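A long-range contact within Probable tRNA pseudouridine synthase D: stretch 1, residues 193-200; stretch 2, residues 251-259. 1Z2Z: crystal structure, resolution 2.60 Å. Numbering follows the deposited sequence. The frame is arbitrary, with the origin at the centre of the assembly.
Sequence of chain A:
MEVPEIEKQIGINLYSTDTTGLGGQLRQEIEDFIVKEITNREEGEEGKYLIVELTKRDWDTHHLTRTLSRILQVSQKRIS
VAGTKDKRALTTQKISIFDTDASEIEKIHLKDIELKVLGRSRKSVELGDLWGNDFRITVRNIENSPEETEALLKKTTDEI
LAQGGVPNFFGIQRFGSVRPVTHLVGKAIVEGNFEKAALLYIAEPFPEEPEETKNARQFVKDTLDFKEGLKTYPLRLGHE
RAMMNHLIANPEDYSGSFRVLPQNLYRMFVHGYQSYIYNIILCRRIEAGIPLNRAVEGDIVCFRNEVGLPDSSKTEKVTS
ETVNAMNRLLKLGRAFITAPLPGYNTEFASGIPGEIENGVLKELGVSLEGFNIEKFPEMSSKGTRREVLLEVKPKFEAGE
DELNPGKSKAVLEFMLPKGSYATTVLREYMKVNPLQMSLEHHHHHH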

# COMPACT_ATOMS: atom_id res chain seq x y z
N ASN A 193 23.50 11.58 -6.45
CA ASN A 193 23.86 11.94 -5.08
C ASN A 193 23.71 10.79 -4.10
O ASN A 193 22.63 10.23 -3.94
N PHE A 194 24.80 10.44 -3.43
CA PHE A 194 24.74 9.38 -2.44
C PHE A 194 24.94 9.96 -1.05
O PHE A 194 24.68 9.30 -0.04
N GLU A 195 25.38 11.22 -1.01
CA GLU A 195 25.60 11.95 0.23
C GLU A 195 24.24 12.28 0.84
O GLU A 195 24.09 12.33 2.07
N LYS A 196 23.26 12.51 -0.02
CA LYS A 196 21.91 12.84 0.41
C LYS A 196 21.04 11.59 0.57
O LYS A 196 20.29 11.48 1.53
N ALA A 197 21.15 10.66 -0.38
CA ALA A 197 20.36 9.43 -0.33
C ALA A 197 20.66 8.64 0.95
O ALA A 197 19.77 8.00 1.51
N ALA A 198 21.91 8.69 1.39
CA ALA A 198 22.30 7.98 2.60
C ALA A 198 21.86 8.75 3.83
O ALA A 198 21.38 8.16 4.80
N LEU A 199 22.03 10.07 3.80
CA LEU A 199 21.64 10.90 4.93
C LEU A 199 20.13 10.93 5.14
O LEU A 199 19.66 10.93 6.27
N LEU A 200 19.38 10.96 4.05
CA LEU A 200 17.92 10.99 4.13
C LEU A 200 17.37 9.76 4.84
O LEU A 200 16.26 9.80 5.37
N PRO A 251 34.97 6.44 5.81
CA PRO A 251 34.45 7.81 5.69
C PRO A 251 34.13 8.27 4.27
O PRO A 251 34.89 8.01 3.33
N GLU A 252 33.00 8.96 4.12
CA GLU A 252 32.54 9.47 2.84
C GLU A 252 32.20 8.35 1.87
O GLU A 252 32.11 8.57 0.67
N ASP A 253 32.02 7.14 2.39
CA ASP A 253 31.70 5.99 1.55
C ASP A 253 30.19 5.75 1.51
O ASP A 253 29.72 4.61 1.64
N TYR A 254 29.44 6.83 1.33
CA TYR A 254 27.99 6.77 1.26
C TYR A 254 27.57 5.85 0.12
O TYR A 254 26.51 5.23 0.17
N SER A 255 28.41 5.75 -0.91
CA SER A 255 28.08 4.89 -2.05
C SER A 255 27.86 3.45 -1.61
O SER A 255 26.85 2.84 -1.97
N GLY A 256 28.79 2.91 -0.82
CA GLY A 256 28.67 1.54 -0.36
C GLY A 256 27.98 1.40 0.98
O GLY A 256 27.93 0.30 1.55
N SER A 257 27.46 2.49 1.51
CA SER A 257 26.77 2.44 2.80
C SER A 257 25.47 1.64 2.67
O SER A 257 24.84 1.32 3.66
N PHE A 258 25.07 1.32 1.44
CA PHE A 258 23.85 0.57 1.20
C PHE A 258 24.08 -0.93 1.14
O PHE A 258 23.12 -1.71 1.17
N ARG A 259 25.34 -1.32 1.04
CA ARG A 259 25.72 -2.73 0.95
C ARG A 259 25.69 -3.42 2.31
O ARG A 259 26.23 -4.52 2.47

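No hydrogen bond crosses between these two stretches, and the acidic ends of Glu195 and Glu252 lie close together, with OE2 of Glu195 4.3 Å from OE2 of Glu252. Most of the side-chain contacts are apolar.

Tyr254 points toward the helix with chi1 m and has the largest covered area. Its CB sits 3.2 Å from the backbone O of Phe194. Its ring touches two helix side chains: Tyr254 CD1 is 3.9 Å from Ala198 CB, and Tyr254 CE1 is 3.9 Å from Leu199 CD1. Glu195, chi1 t, starts sideways, but its end comes nearer, placing OE2 3.0 Å from Tyr254 CE2. The tyrosine hydroxyl is satisfied within its own stretch: Tyr254 OH donates to Glu252 OE1 at 2.8 Å.

Phe194 and Phe258, both chi1 m, point toward the opposing stretch. Their rings meet rim to rim, with planes at 70° and Phe194 CD2 3.6 Å from Phe258 CE2. Phe194 CD2 is also 3.6 Å from Ser255 CA. Phe258 CZ reaches the helix, 4.0 Å from Ala197 CB and 4.4 Å from Ala198 CB.

Ser257, chi1 p, brings OG within 3.7 Å of Ala198 CB. That hydroxyl donates locally, from Ser257 OG to Tyr254 O at 2.7 Å.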

# COMPACT_ATOMS: atom_id res chain seq x y z
CB ASN A 193 22.99 13.10 -4.61
CG ASN A 193 23.22 14.34 -5.41
OD1 ASN A 193 24.30 14.94 -5.35
ND2 ASN A 193 22.22 14.75 -6.17
CB PHE A 194 25.78 8.30 -2.72
CG PHE A 194 25.32 7.28 -3.73
CD1 PHE A 194 25.28 7.60 -5.08
CD2 PHE A 194 24.91 6.02 -3.32
CE1 PHE A 194 24.83 6.67 -6.02
CE2 PHE A 194 24.46 5.08 -4.25
CZ PHE A 194 24.42 5.41 -5.60
CB GLU A 195 26.34 13.26 -0.06
CG GLU A 195 26.57 14.12 1.17
CD GLU A 195 27.94 13.90 1.78
OE1 GLU A 195 28.12 14.19 2.99
OE2 GLU A 195 28.84 13.45 1.04
CB LYS A 196 21.26 13.81 -0.58
CG LYS A 196 22.02 15.13 -0.74
CD LYS A 196 22.16 15.86 0.60
CE LYS A 196 23.05 17.10 0.49
NZ LYS A 196 23.20 17.78 1.81
CB ALA A 197 20.66 8.57 -1.55
CB ALA A 198 23.80 7.77 2.62
CB LEU A 199 22.17 12.32 4.75
CG LEU A 199 23.41 12.72 5.56
CD1 LEU A 199 24.54 11.71 5.37
CD2 LEU A 199 23.85 14.11 5.13
CB LEU A 200 17.31 11.08 2.73
CG LEU A 200 17.44 12.39 1.95
CD1 LEU A 200 16.97 12.20 0.52
CD2 LEU A 200 16.63 13.48 2.64
CB PRO A 251 35.55 8.65 6.33
CG PRO A 251 36.77 7.88 5.98
CD PRO A 251 36.36 6.47 6.30
CB GLU A 252 33.60 10.38 2.21
CG GLU A 252 33.95 11.61 3.03
CD GLU A 252 32.76 12.55 3.23
OE1 GLU A 252 31.81 12.17 3.94
OE2 GLU A 252 32.80 13.67 2.68
CB ASP A 253 32.43 4.74 2.05
CG ASP A 253 32.58 3.68 0.97
OD1 ASP A 253 33.06 4.02 -0.13
OD2 ASP A 253 32.24 2.50 1.23
CB TYR A 254 27.43 8.18 1.04
CG TYR A 254 27.87 9.17 2.09
CD1 TYR A 254 27.40 9.07 3.40
CD2 TYR A 254 28.79 10.17 1.79
CE1 TYR A 254 27.85 9.96 4.39
CE2 TYR A 254 29.24 11.05 2.77
CZ TYR A 254 28.77 10.94 4.06
OH TYR A 254 29.23 11.82 5.02
CB SER A 255 29.19 4.96 -3.12
OG SER A 255 30.49 4.74 -2.58
CB SER A 257 26.48 3.84 3.32
OG SER A 257 25.49 4.48 2.54
CB PHE A 258 23.22 1.00 -0.12
CG PHE A 258 22.68 2.39 -0.10
CD1 PHE A 258 21.51 2.68 0.59
CD2 PHE A 258 23.33 3.41 -0.77
CE1 PHE A 258 21.00 3.97 0.61
CE2 PHE A 258 22.83 4.70 -0.76
CZ PHE A 258 21.66 4.99 -0.07
CB ARG A 259 27.11 -2.86 0.31
CG ARG A 259 27.15 -3.75 -0.93
CD ARG A 259 28.49 -3.65 -1.66
NE ARG A 259 28.50 -4.40 -2.92
CZ ARG A 259 27.67 -4.18 -3.95
NH1 ARG A 259 26.75 -3.23 -3.87
NH2 ARG A 259 27.78 -4.90 -5.06